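Local coordinates for RagB/SusD domain protein (Flavobacterium johnsoniae, PDB 5J90) that binds chitin as a SusD homolog and probably serves chitin uptake at the outer membrane of its bacterium, at residues 88-93 and 471-476; 149-154 and 480-485; 242-247 and 327-332. All blocks are in the same frame, centred on the assembly; numbering follows the deposited sequence.

Contact 1: residues 88-93 and 471-476; sequences FIWDYG and VQSEKA. With EDO (1,2-ethanediol), chain C.
Trp90 carries the apolar half of this contact. Val471 CG2 lies over one face of its indole, 3.6 Å from Trp90 CG, and makes a CH-pi contact with the five-membered ring. The methyl is offset toward the rim, and the two side chains cross obliquely. Glu474 meets the indole at NE1, CE2 and CZ2, with its CG 3.4 Å from Trp90 NE1. Its chain, bent at chi2 (-74°), runs at about a right angle to that of Trp90. Glu474 OE1 is hydrogen-bonded beyond the contact, to Tyr151 OH and to Asn478 ND2.

The polar half is a hydrogen bond from Ser473 OG to the syn lone pair of Asp91 OD1, 2.7 Å long. A water backs it up: it donates to Asp91 OD2 at 3.0 Å and accepts from Ser473 N at 2.9 Å. Both carboxylate oxygens are thereby tied to the first turn of helix 472-477, where Val471 is the N-cap residue. The nearby helix start would probably favour the negative charge of Asp91.

On another side of helix 83-108, Tyr92 OH shares a 2.5 Å hydrogen bond with O1 of an ethanediol, probably from the crystallisation liquor.

The short axes run at 76° to each other, 10.1 Å apart at closest approach. Phe134 and Met130 of helix 113-134 also pack on Trp90, so its indole fills the junction of three helices.

Contact 2: residues 149-154 and 480-485; sequences IAYDSQ and GGVATG
Tyr151 reaches from the loop 149-154 across helix 479-489, and each part of its side chain meets a different piece of that helix. CB lies 3.7 Å from Thr484 OG1 and nearly as close to Gly485 CA. Its chi1 (-73°) sets CG anti to the carbonyl carbon, near both Gly485 CA and Gly481 O. CD2 rests 3.6 Å from Gly485 CA. CD1 comes within 3.2 Å of Gly481 O, and CE1 stays close to the same oxygen. At the tip, Tyr151 OH touches Val482 CG2 at 3.7 Å and is hydrogen-bonded to Glu474 OE1.

The backbone of the same tyrosine is held too. Its N donates to Thr484 OG1 at 2.9 Å in an almost straight bond (177°). That hydroxyl in turn donates a hydrogen bond to Gly481 O, 2.7 Å away, on a lone pair in the carbonyl plane. Gly481 O also takes the helical bond from Gly485 N.

A side chain at Gly481 would run into Ile149 O, which already lies 3.3 Å from Gly481 CA. One at Gly485 would strike the tyrosine ring. Glycines four residues apart give the helix a smooth side, the familiar GxxxG spacing, here packed against an extended loop leading into helix 154-177 of the SusD-like fold.

Contact 3: residues 242-247 and 327-332; sequences DSFKIV and IYLMNA
Phe244 O accepts two backbone bonds from the facing segment, 2.9 Å from Leu329 N and 3.1 Å from Met330 N. Two residues thus stand opposite one, which makes a classic beta bulge. Phe244 N answers with a bond to Met330 O. Beyond the bulge Ile246 and Ile327 form an antiparallel hydrogen-bonded pair, with both bonds at 2.8 Å. At the other end of the pairing, Ser243 OG accepts from Ala332 N at 3.0 Å, near the start of helix 332-344.

On one face of this two-stranded sheet, Lys245 and Tyr328 lie side by side and point the same way. The lysine is extended beyond CG, which chi1 (62°) sets between the backbone N and the carbonyl carbon. Its CD sits over the phenol face, 4.0 Å from the ring centroid and 29° off the normal. NZ then donates to Tyr328 OH at 3.3 Å. Ser243 CB meets the edge of the same ring. An alanine in place of Tyr328 would probably strip the lysine chain of the ring beside it and NZ of the hydroxyl, leaving it held mainly by Glu326.

On the other face, Phe244 CB meets Met330 CB. Leu329, at the corner of the chain, lies beside the phenylalanine, and its CB meets the ring edge 3.9 Å from Phe244 CD2. Leu329 CD1 touches Ile246 CG1.

Outer residues hold these groups in place. Glu326 forms a salt bridge with Lys245 NZ, and Ser243 OG bonds to Asn240 O. Phe202 of helix 196-213 stacks on the Phe244 ring.

The chemistry is divided between the faces. Glu326 and the Tyr328 hydroxyl probably stabilise the lysine ammonium, while the ring supports its aliphatic chain. Phe244 and Ile246 are buried against carbon, and at the bulge a single carbonyl, Phe244 O, satisfies two N-H groups.

Contacts 1 and 2 are neighbours, with centres 13 Å apart, on the same side of the chain's centre. They use the consecutive helices 472-477 and 479-489. Glu474 and Tyr151 join them directly, and the Trp90 and Tyr151 rings meet. Along the chain their segments alternate: 88-93, 149-154, 471-476, 480-485. The C-terminal part thereby folds back onto two separate N-terminal regions. Contact 3 stands apart, its centre 27 Å from that of contact 1 and 32 Å from that of contact 2. Both its segments fall within the loops closed by the other two. It pairs strands in this largely helical protein, nearer the middle of the chain's fold.

Contact 1: residues 88-93 and 471-476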
ATOM      1  N   PHE A  88      -3.077  20.992  15.630  1.00 10.08           N
ATOM      2  CA  PHE A  88      -3.748  22.171  15.084  1.00 11.08           C
ATOM      3  C   PHE A  88      -4.425  21.910  13.741  1.00  9.88           C
ATOM      4  O   PHE A  88      -5.473  22.491  13.447  1.00  9.90           O
ATOM      5  CB  PHE A  88      -2.764  23.339  14.952  1.00 11.88           C
ATOM      6  CG  PHE A  88      -2.510  24.060  16.244  1.00 12.41           C
ATOM      7  CD1 PHE A  88      -1.556  23.602  17.138  1.00 12.52           C
ATOM      8  CD2 PHE A  88      -3.243  25.192  16.568  1.00 16.41           C
ATOM      9  CE1 PHE A  88      -1.333  24.273  18.346  1.00 15.23           C
ATOM     10  CE2 PHE A  88      -3.025  25.868  17.767  1.00 17.94           C
ATOM     11  CZ  PHE A  88      -2.066  25.406  18.654  1.00 17.96           C
ATOM     12  N   ILE A  89      -3.833  21.035  12.928  1.00  9.73           N
ATOM     13  CA  ILE A  89      -4.392  20.727  11.612  1.00  9.41           C
ATOM     14  C   ILE A  89      -5.799  20.166  11.771  1.00  8.55           C
ATOM     15  O   ILE A  89      -6.757  20.627  11.145  1.00  9.84           O
ATOM     16  CB  ILE A  89      -3.528  19.682  10.875  1.00  8.41           C
ATOM     17  CG1 ILE A  89      -2.060  20.115  10.805  1.00  9.63           C
ATOM     18  CG2 ILE A  89      -4.105  19.406   9.491  1.00 10.19           C
ATOM     19  CD1 ILE A  89      -1.121  18.993  10.374  1.00 12.04           C
ATOM     20  N   TRP A  90      -5.918  19.160  12.632  1.00  8.76           N
ATOM     21  CA  TRP A  90      -7.186  18.491  12.855  1.00  9.22           C
ATOM     22  C   TRP A  90      -8.172  19.426  13.553  1.00  8.84           C
ATOM     23  O   TRP A  90      -9.326  19.579  13.128  1.00 10.06           O
ATOM     24  CB  TRP A  90      -6.941  17.240  13.702  1.00  9.80           C
ATOM     25  CG  TRP A  90      -8.138  16.377  13.944  1.00  8.83           C
ATOM     26  CD1 TRP A  90      -9.134  16.572  14.861  1.00  9.64           C
ATOM     27  CD2 TRP A  90      -8.443  15.148  13.280  1.00  8.83           C
ATOM     28  NE1 TRP A  90     -10.051  15.544  14.794  1.00 10.38           N
ATOM     29  CE2 TRP A  90      -9.646  14.655  13.829  1.00  9.30           C
ATOM     30  CE3 TRP A  90      -7.815  14.415  12.265  1.00  9.43           C
ATOM     31  CZ2 TRP A  90     -10.228  13.459  13.402  1.00  9.36           C
ATOM     32  CZ3 TRP A  90      -8.397  13.230  11.843  1.00  9.49           C
ATOM     33  CH2 TRP A  90      -9.590  12.772  12.401  1.00  9.41           C
ATOM     34  N   ASP A  91      -7.719  20.061  14.628  1.00  9.99           N
ATOM     35  CA  ASP A  91      -8.642  20.817  15.467  1.00 12.41           C
ATOM     36  C   ASP A  91      -9.242  22.023  14.730  1.00 10.70           C
ATOM     37  O   ASP A  91     -10.460  22.232  14.765  1.00 10.93           O
ATOM     38  CB  ASP A  91      -7.979  21.192  16.798  1.00 12.27           C
ATOM     39  CG  ASP A  91      -7.637  19.965  17.644  1.00 12.89           C
ATOM     40  OD1 ASP A  91      -8.330  18.942  17.508  1.00 15.16           O
ATOM     41  OD2 ASP A  91      -6.670  20.019  18.437  1.00 14.80           O
ATOM     42  N   TYR A  92      -8.411  22.771  14.005  1.00 10.38           N
ATOM     43  CA  TYR A  92      -8.929  23.916  13.256  1.00 10.50           C
ATOM     44  C   TYR A  92      -9.766  23.513  12.042  1.00 10.36           C
ATOM     45  O   TYR A  92     -10.786  24.134  11.752  1.00 11.46           O
ATOM     46  CB  TYR A  92      -7.810  24.893  12.872  1.00 11.43           C
ATOM     47  CG  TYR A  92      -7.541  25.893  13.972  1.00 11.64           C
ATOM     48  CD1 TYR A  92      -6.826  25.529  15.106  1.00 13.25           C
ATOM     49  CD2 TYR A  92      -8.029  27.191  13.893  1.00 12.03           C
ATOM     50  CE1 TYR A  92      -6.593  26.429  16.128  1.00 13.15           C
ATOM     51  CE2 TYR A  92      -7.803  28.100  14.918  1.00 13.32           C
ATOM     52  CZ  TYR A  92      -7.087  27.706  16.026  1.00 13.12           C
ATOM     53  OH  TYR A  92      -6.850  28.605  17.052  1.00 16.27           O
ATOM     54  N   GLY A  93      -9.358  22.450  11.352  1.00  9.54           N
ATOM     55  CA  GLY A  93     -10.107  21.959  10.209  1.00 10.34           C
ATOM     56  C   GLY A  93     -11.496  21.473  10.578  1.00  8.86           C
ATOM     57  O   GLY A  93     -12.482  21.795   9.924  1.00  9.96           O
ATOM     58  N   VAL A 471      -4.271  12.595  16.186  1.00  9.50           N
ATOM     59  CA  VAL A 471      -3.958  13.725  17.068  1.00  9.80           C
ATOM     60  C   VAL A 471      -4.373  13.552  18.537  1.00  9.50           C
ATOM     61  O   VAL A 471      -5.223  12.713  18.886  1.00  9.38           O
ATOM     62  CB  VAL A 471      -4.536  15.052  16.506  1.00  9.45           C
ATOM     63  CG1 VAL A 471      -4.063  15.269  15.072  1.00  9.94           C
ATOM     64  CG2 VAL A 471      -6.051  15.064  16.587  1.00  9.98           C
ATOM     65  N   GLN A 472      -3.769  14.386  19.382  1.00  9.39           N
ATOM     66  CA  GLN A 472      -3.943  14.288  20.828  1.00 10.23           C
ATOM     67  C   GLN A 472      -5.372  14.493  21.281  1.00 10.20           C
ATOM     68  O   GLN A 472      -5.839  13.794  22.175  1.00 11.08           O
ATOM     69  CB  GLN A 472      -3.059  15.309  21.544  1.00 14.07           C
ATOM     70  CG  GLN A 472      -1.588  15.026  21.464  1.00 16.11           C
ATOM     71  CD  GLN A 472      -0.765  16.128  22.117  1.00 14.36           C
ATOM     72  OE1 GLN A 472      -1.135  17.303  22.077  1.00 21.00           O
ATOM     73  NE2 GLN A 472       0.350  15.750  22.703  1.00 19.75           N
ATOM     74  N   SER A 473      -6.070  15.455  20.690  1.00 10.14           N
ATOM     75  CA  SER A 473      -7.435  15.732  21.122  1.00 10.53           C
ATOM     76  C   SER A 473      -8.321  14.516  20.882  1.00 10.69           C
ATOM     77  O   SER A 473      -9.264  14.253  21.636  1.00 11.70           O
ATOM     78  CB  SER A 473      -8.009  16.957  20.417  1.00 10.90           C
ATOM     79  OG  SER A 473      -8.171  16.683  19.028  1.00 11.40           O
ATOM     80  N   GLU A 474      -8.004  13.767  19.828  1.00  9.64           N
ATOM     81  CA  GLU A 474      -8.758  12.574  19.466  1.00 10.52           C
ATOM     82  C   GLU A 474      -8.435  11.392  20.370  1.00 10.35           C
ATOM     83  O   GLU A 474      -9.337  10.677  20.799  1.00 11.15           O
ATOM     84  CB  GLU A 474      -8.509  12.238  17.990  1.00 10.09           C
ATOM     85  CG  GLU A 474      -9.245  13.172  17.044  1.00  9.81           C
ATOM     86  CD  GLU A 474     -10.721  12.864  17.009  1.00 10.61           C
ATOM     87  OE1 GLU A 474     -11.073  11.698  16.720  1.00 11.45           O
ATOM     88  OE2 GLU A 474     -11.530  13.778  17.283  1.00 14.40           O
ATOM     89  N   LYS A 475      -7.156  11.192  20.667  1.00 10.94           N
ATOM     90  CA  LYS A 475      -6.795  10.148  21.624  1.00 11.90           C
ATOM     91  C   LYS A 475      -7.381  10.438  23.000  1.00 15.78           C
ATOM     92  O   LYS A 475      -7.715   9.517  23.743  1.00 15.71           O
ATOM     93  CB  LYS A 475      -5.284  10.009  21.726  1.00 13.96           C
ATOM     94  CG  LYS A 475      -4.630   9.469  20.491  1.00 16.94           C
ATOM     95  CD  LYS A 475      -3.139   9.530  20.680  1.00 23.07           C
ATOM     96  CE  LYS A 475      -2.408   8.845  19.569  1.00 23.99           C
ATOM     97  NZ  LYS A 475      -0.948   8.910  19.833  1.00 23.67           N
ATOM     98  N   ALA A 476      -7.513  11.715  23.340  1.00 12.38           N
ATOM     99  CA  ALA A 476      -8.054  12.109  24.642  1.00 14.17           C
ATOM    100  C   ALA A 476      -9.570  11.970  24.714  1.00 15.91           C
ATOM    101  O   ALA A 476     -10.101  11.349  25.642  1.00 18.90           O
ATOM    102  CB  ALA A 476      -7.640  13.547  24.978  1.00 14.38           C
TER
HETATM  103  C1  EDO C 601      -5.639  28.125  19.696  1.00 29.62           C
HETATM  104  O1  EDO C 601      -7.025  28.462  19.571  1.00 35.87           O
HETATM  105  C2  EDO C 601      -5.477  27.090  20.799  1.00 28.61           C
HETATM  106  O2  EDO C 601      -6.319  25.964  20.525  1.00 33.51           O
HETATM  107  O   HOH W   1      -4.985  17.625  19.035  1.00 12.77           O

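Contact 2: residues 149-154 and 480-485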
ATOM      1  N   ILE A 149     -16.900   8.187  17.973  1.00 15.20           N
ATOM      2  CA  ILE A 149     -17.155   8.746  16.648  1.00 13.86           C
ATOM      3  C   ILE A 149     -16.173   8.076  15.690  1.00 12.59           C
ATOM      4  O   ILE A 149     -14.973   8.377  15.685  1.00 11.78           O
ATOM      5  CB  ILE A 149     -17.003  10.281  16.613  1.00 13.35           C
ATOM      6  CG1 ILE A 149     -17.898  10.923  17.681  1.00 16.62           C
ATOM      7  CG2 ILE A 149     -17.331  10.815  15.218  1.00 14.49           C
ATOM      8  CD1 ILE A 149     -17.717  12.420  17.808  1.00 24.06           C
ATOM      9  N   ALA A 150     -16.685   7.120  14.925  1.00 13.17           N
ATOM     10  CA  ALA A 150     -15.833   6.277  14.093  1.00 11.29           C
ATOM     11  C   ALA A 150     -15.226   7.022  12.908  1.00 10.35           C
ATOM     12  O   ALA A 150     -15.813   7.967  12.368  1.00 11.25           O
ATOM     13  CB  ALA A 150     -16.599   5.049  13.615  1.00 13.06           C
ATOM     14  N   TYR A 151     -14.034   6.574  12.525  1.00  9.58           N
ATOM     15  CA  TYR A 151     -13.355   7.086  11.339  1.00  9.37           C
ATOM     16  C   TYR A 151     -13.770   6.263  10.124  1.00  9.85           C
ATOM     17  O   TYR A 151     -14.028   5.067  10.241  1.00 11.76           O
ATOM     18  CB  TYR A 151     -11.844   6.958  11.499  1.00 10.40           C
ATOM     19  CG  TYR A 151     -11.172   7.917  12.474  1.00  8.09           C
ATOM     20  CD1 TYR A 151     -11.774   8.289  13.681  1.00  9.78           C
ATOM     21  CD2 TYR A 151      -9.899   8.405  12.208  1.00  9.09           C
ATOM     22  CE1 TYR A 151     -11.123   9.149  14.569  1.00  9.14           C
ATOM     23  CE2 TYR A 151      -9.245   9.263  13.092  1.00 10.66           C
ATOM     24  CZ  TYR A 151      -9.860   9.626  14.272  1.00  8.45           C
ATOM     25  OH  TYR A 151      -9.209  10.480  15.138  1.00  9.27           O
ATOM     26  N   ASP A 152     -13.815   6.904   8.962  1.00  8.93           N
ATOM     27  CA  ASP A 152     -13.949   6.183   7.700  1.00  9.67           C
ATOM     28  C   ASP A 152     -12.556   5.841   7.157  1.00  8.75           C
ATOM     29  O   ASP A 152     -11.583   6.539   7.442  1.00  9.82           O
ATOM     30  CB  ASP A 152     -14.643   7.047   6.644  1.00  9.60           C
ATOM     31  CG  ASP A 152     -16.058   7.447   7.006  1.00  9.61           C
ATOM     32  OD1 ASP A 152     -16.643   6.903   7.962  1.00 12.52           O
ATOM     33  OD2 ASP A 152     -16.599   8.317   6.285  1.00 11.13           O
ATOM     34  N   SER A 153     -12.468   4.785   6.345  1.00  8.58           N
ATOM     35  CA  SER A 153     -11.213   4.524   5.650  1.00  7.65           C
ATOM     36  C   SER A 153     -10.995   5.603   4.590  1.00  7.80           C
ATOM     37  O   SER A 153     -11.944   6.232   4.122  1.00  8.36           O
ATOM     38  CB  SER A 153     -11.219   3.149   4.985  1.00  7.87           C
ATOM     39  OG  SER A 153     -12.087   3.158   3.861  1.00  9.80           O
ATOM     40  N   GLN A 154      -9.744   5.823   4.210  1.00  7.54           N
ATOM     41  CA  GLN A 154      -9.496   6.790   3.150  1.00  7.39           C
ATOM     42  C   GLN A 154     -10.185   6.407   1.838  1.00  7.80           C
ATOM     43  O   GLN A 154     -10.680   7.275   1.119  1.00  8.31           O
ATOM     44  CB  GLN A 154      -8.007   6.994   2.933  1.00  7.04           C
ATOM     45  CG  GLN A 154      -7.714   8.079   1.898  1.00  7.01           C
ATOM     46  CD  GLN A 154      -6.232   8.317   1.749  1.00  7.93           C
ATOM     47  OE1 GLN A 154      -5.516   7.473   1.210  1.00  8.19           O
ATOM     48  NE2 GLN A 154      -5.749   9.460   2.248  1.00  7.59           N
ATOM     49  N   GLY A 480     -12.104   5.659  21.306  1.00 13.01           N
ATOM     50  CA  GLY A 480     -12.763   4.599  20.562  1.00 13.09           C
ATOM     51  C   GLY A 480     -12.702   4.875  19.069  1.00 12.81           C
ATOM     52  O   GLY A 480     -12.519   3.963  18.251  1.00 15.18           O
ATOM     53  N   GLY A 481     -12.849   6.144  18.704  1.00 12.40           N
ATOM     54  CA  GLY A 481     -12.774   6.541  17.309  1.00 12.21           C
ATOM     55  C   GLY A 481     -11.370   6.353  16.771  1.00 10.24           C
ATOM     56  O   GLY A 481     -11.184   5.831  15.664  1.00 11.12           O
ATOM     57  N   VAL A 482     -10.370   6.778  17.529  1.00 11.01           N
ATOM     58  CA  VAL A 482      -8.994   6.584  17.098  1.00 10.84           C
ATOM     59  C   VAL A 482      -8.701   5.107  16.829  1.00 11.80           C
ATOM     60  O   VAL A 482      -8.018   4.772  15.863  1.00 11.27           O
ATOM     61  CB  VAL A 482      -7.991   7.178  18.101  1.00 10.50           C
ATOM     62  CG1 VAL A 482      -6.558   6.847  17.691  1.00 12.57           C
ATOM     63  CG2 VAL A 482      -8.195   8.684  18.199  1.00 12.92           C
ATOM     64  N   ALA A 483      -9.225   4.221  17.669  1.00 10.91           N
ATOM     65  CA  ALA A 483      -9.040   2.788  17.446  1.00 10.71           C
ATOM     66  C   ALA A 483      -9.572   2.371  16.079  1.00 11.37           C
ATOM     67  O   ALA A 483      -8.931   1.567  15.384  1.00 12.04           O
ATOM     68  CB  ALA A 483      -9.697   1.966  18.570  1.00 12.59           C
ATOM     69  N   THR A 484     -10.730   2.897  15.683  1.00 10.00           N
ATOM     70  CA  THR A 484     -11.246   2.606  14.343  1.00  9.55           C
ATOM     71  C   THR A 484     -10.334   3.192  13.266  1.00  9.65           C
ATOM     72  O   THR A 484     -10.144   2.575  12.216  1.00 10.42           O
ATOM     73  CB  THR A 484     -12.723   3.046  14.114  1.00  9.69           C
ATOM     74  OG1 THR A 484     -12.821   4.478  14.042  1.00 11.18           O
ATOM     75  CG2 THR A 484     -13.646   2.501  15.216  1.00 12.82           C
ATOM     76  N   GLY A 485      -9.757   4.363  13.521  1.00  8.73           N
ATOM     77  CA  GLY A 485      -8.830   4.950  12.565  1.00  9.24           C
ATOM     78  C   GLY A 485      -7.590   4.096  12.392  1.00  9.74           C
ATOM     79  O   GLY A 485      -7.140   3.865  11.268  1.00  9.38           O
TER

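Contact 3: residues 242-247 and 327-332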
ATOM      1  N   ASP A 242     -10.061  31.557 -13.839  1.00 10.87           N
ATOM      2  CA  ASP A 242     -10.755  30.352 -13.373  1.00 11.03           C
ATOM      3  C   ASP A 242     -10.176  29.801 -12.068  1.00  9.01           C
ATOM      4  O   ASP A 242     -10.779  28.910 -11.449  1.00  9.07           O
ATOM      5  CB  ASP A 242     -10.700  29.234 -14.427  1.00 10.39           C
ATOM      6  CG  ASP A 242     -11.412  29.586 -15.721  1.00 13.27           C
ATOM      7  OD1 ASP A 242     -12.347  30.419 -15.709  1.00 12.85           O
ATOM      8  OD2 ASP A 242     -11.036  28.974 -16.746  1.00 12.04           O
ATOM      9  N   SER A 243      -9.012  30.302 -11.663  1.00  9.75           N
ATOM     10  CA  SER A 243      -8.309  29.777 -10.492  1.00  9.60           C
ATOM     11  C   SER A 243      -9.136  29.909  -9.218  1.00 10.28           C
ATOM     12  O   SER A 243      -9.928  30.840  -9.068  1.00 10.78           O
ATOM     13  CB  SER A 243      -6.973  30.496 -10.296  1.00 10.05           C
ATOM     14  OG  SER A 243      -6.118  30.327 -11.415  1.00 10.74           O
ATOM     15  N   PHE A 244      -8.940  28.975  -8.292  1.00  8.75           N
ATOM     16  CA  PHE A 244      -9.605  29.032  -6.995  1.00  8.42           C
ATOM     17  C   PHE A 244      -8.701  29.739  -5.998  1.00  9.51           C
ATOM     18  O   PHE A 244      -7.561  29.323  -5.757  1.00  9.52           O
ATOM     19  CB  PHE A 244      -9.970  27.634  -6.481  1.00  9.18           C
ATOM     20  CG  PHE A 244     -10.837  27.667  -5.263  1.00  9.89           C
ATOM     21  CD1 PHE A 244     -12.152  28.089  -5.349  1.00 14.77           C
ATOM     22  CD2 PHE A 244     -10.333  27.309  -4.022  1.00 12.37           C
ATOM     23  CE1 PHE A 244     -12.958  28.144  -4.222  1.00 15.97           C
ATOM     24  CE2 PHE A 244     -11.138  27.367  -2.892  1.00 13.28           C
ATOM     25  CZ  PHE A 244     -12.448  27.785  -3.000  1.00 15.08           C
ATOM     26  N   LYS A 245      -9.211  30.827  -5.432  1.00  9.85           N
ATOM     27  CA  LYS A 245      -8.451  31.630  -4.478  1.00 10.17           C
ATOM     28  C   LYS A 245      -9.394  32.204  -3.433  1.00  9.24           C
ATOM     29  O   LYS A 245     -10.587  32.409  -3.692  1.00 10.64           O
ATOM     30  CB  LYS A 245      -7.709  32.768  -5.189  1.00 10.11           C
ATOM     31  CG  LYS A 245      -8.624  33.773  -5.891  1.00 10.39           C
ATOM     32  CD  LYS A 245      -7.809  34.824  -6.637  1.00 12.02           C
ATOM     33  CE  LYS A 245      -8.695  35.779  -7.405  1.00 11.69           C
ATOM     34  NZ  LYS A 245      -7.852  36.719  -8.216  1.00 14.91           N
ATOM     35  N   ILE A 246      -8.854  32.447  -2.246  1.00  9.60           N
ATOM     36  CA  ILE A 246      -9.569  33.199  -1.233  1.00 10.88           C
ATOM     37  C   ILE A 246      -9.177  34.660  -1.370  1.00 11.39           C
ATOM     38  O   ILE A 246      -7.997  35.000  -1.323  1.00 12.13           O
ATOM     39  CB  ILE A 246      -9.221  32.714   0.186  1.00 11.23           C
ATOM     40  CG1 ILE A 246      -9.374  31.188   0.290  1.00 11.76           C
ATOM     41  CG2 ILE A 246     -10.087  33.447   1.212  1.00 12.68           C
ATOM     42  CD1 ILE A 246     -10.785  30.677   0.052  1.00 12.94           C
ATOM     43  N   VAL A 247     -10.175  35.513  -1.580  1.00 11.61           N
ATOM     44  CA  VAL A 247      -9.952  36.952  -1.623  1.00 11.14           C
ATOM     45  C   VAL A 247     -10.407  37.500  -0.279  1.00 11.34           C
ATOM     46  O   VAL A 247     -11.604  37.682  -0.045  1.00 15.37           O
ATOM     47  CB  VAL A 247     -10.746  37.593  -2.774  1.00 12.35           C
ATOM     48  CG1 VAL A 247     -10.521  39.099  -2.800  1.00 14.69           C
ATOM     49  CG2 VAL A 247     -10.345  36.970  -4.115  1.00 12.59           C
ATOM     50  N   ILE A 327      -5.200  34.542  -1.619  1.00 10.28           N
ATOM     51  CA  ILE A 327      -4.478  33.307  -1.310  1.00 10.84           C
ATOM     52  C   ILE A 327      -4.942  32.223  -2.279  1.00  8.82           C
ATOM     53  O   ILE A 327      -6.086  31.769  -2.223  1.00 10.41           O
ATOM     54  CB  ILE A 327      -4.723  32.861   0.145  1.00 11.85           C
ATOM     55  CG1 ILE A 327      -4.296  33.944   1.145  1.00 13.41           C
ATOM     56  CG2 ILE A 327      -3.986  31.565   0.437  1.00 13.00           C
ATOM     57  CD1 ILE A 327      -5.405  34.901   1.539  1.00 13.59           C
ATOM     58  N   TYR A 328      -4.052  31.840  -3.185  1.00 10.62           N
ATOM     59  CA  TYR A 328      -4.396  30.866  -4.227  1.00 10.36           C
ATOM     60  C   TYR A 328      -4.344  29.446  -3.689  1.00  9.66           C
ATOM     61  O   TYR A 328      -3.383  29.050  -3.021  1.00 11.35           O
ATOM     62  CB  TYR A 328      -3.472  31.015  -5.436  1.00 11.48           C
ATOM     63  CG  TYR A 328      -3.807  32.229  -6.273  1.00 10.99           C
ATOM     64  CD1 TYR A 328      -3.421  33.497  -5.871  1.00 14.33           C
ATOM     65  CD2 TYR A 328      -4.552  32.112  -7.439  1.00 12.21           C
ATOM     66  CE1 TYR A 328      -3.744  34.613  -6.624  1.00 14.38           C
ATOM     67  CE2 TYR A 328      -4.880  33.216  -8.197  1.00 12.88           C
ATOM     68  CZ  TYR A 328      -4.468  34.463  -7.780  1.00 14.67           C
ATOM     69  OH  TYR A 328      -4.794  35.576  -8.524  1.00 16.96           O
ATOM     70  N   LEU A 329      -5.394  28.686  -3.975  1.00  8.72           N
ATOM     71  CA  LEU A 329      -5.477  27.306  -3.515  1.00  9.93           C
ATOM     72  C   LEU A 329      -5.482  26.296  -4.664  1.00  9.67           C
ATOM     73  O   LEU A 329      -5.172  25.125  -4.457  1.00 10.48           O
ATOM     74  CB  LEU A 329      -6.698  27.113  -2.614  1.00 10.82           C
ATOM     75  CG  LEU A 329      -6.639  27.890  -1.302  1.00 13.17           C
ATOM     76  CD1 LEU A 329      -7.980  27.790  -0.584  1.00 14.90           C
ATOM     77  CD2 LEU A 329      -5.501  27.382  -0.426  1.00 16.26           C
ATOM     78  N   MET A 330      -5.832  26.736  -5.870  1.00  9.20           N
ATOM     79  CA  MET A 330      -5.719  25.888  -7.059  1.00  9.19           C
ATOM     80  C   MET A 330      -5.636  26.773  -8.302  1.00  9.33           C
ATOM     81  O   MET A 330      -6.617  27.428  -8.669  1.00 10.20           O
ATOM     82  CB  MET A 330      -6.897  24.920  -7.167  1.00 10.11           C
ATOM     83  CG  MET A 330      -6.801  23.973  -8.363  1.00 11.09           C
ATOM     84  SD  MET A 330      -8.257  22.918  -8.564  1.00 13.02           S
ATOM     85  CE  MET A 330      -8.009  21.741  -7.253  1.00 18.85           C
ATOM     86  N   ASN A 331      -4.470  26.793  -8.937  1.00  9.44           N
ATOM     87  CA  ASN A 331      -4.258  27.610 -10.129  1.00  8.62           C
ATOM     88  C   ASN A 331      -4.688  26.911 -11.403  1.00  9.16           C
ATOM     89  O   ASN A 331      -4.629  25.686 -11.494  1.00  9.69           O
ATOM     90  CB  ASN A 331      -2.778  27.948 -10.293  1.00  9.70           C
ATOM     91  CG  ASN A 331      -2.208  28.710  -9.126  1.00  9.74           C
ATOM     92  OD1 ASN A 331      -2.836  29.630  -8.598  1.00 12.96           O
ATOM     93  ND2 ASN A 331      -0.996  28.351  -8.734  1.00 10.96           N
ATOM     94  N   ALA A 332      -5.076  27.686 -12.410  1.00  9.94           N
ATOM     95  CA  ALA A 332      -5.377  27.113 -13.710  1.00  8.70           C
ATOM     96  C   ALA A 332      -4.223  26.258 -14.252  1.00  8.85           C
ATOM     97  O   ALA A 332      -4.463  25.252 -14.921  1.00  8.49           O
ATOM     98  CB  ALA A 332      -5.751  28.224 -14.698  1.00 10.95           C
TER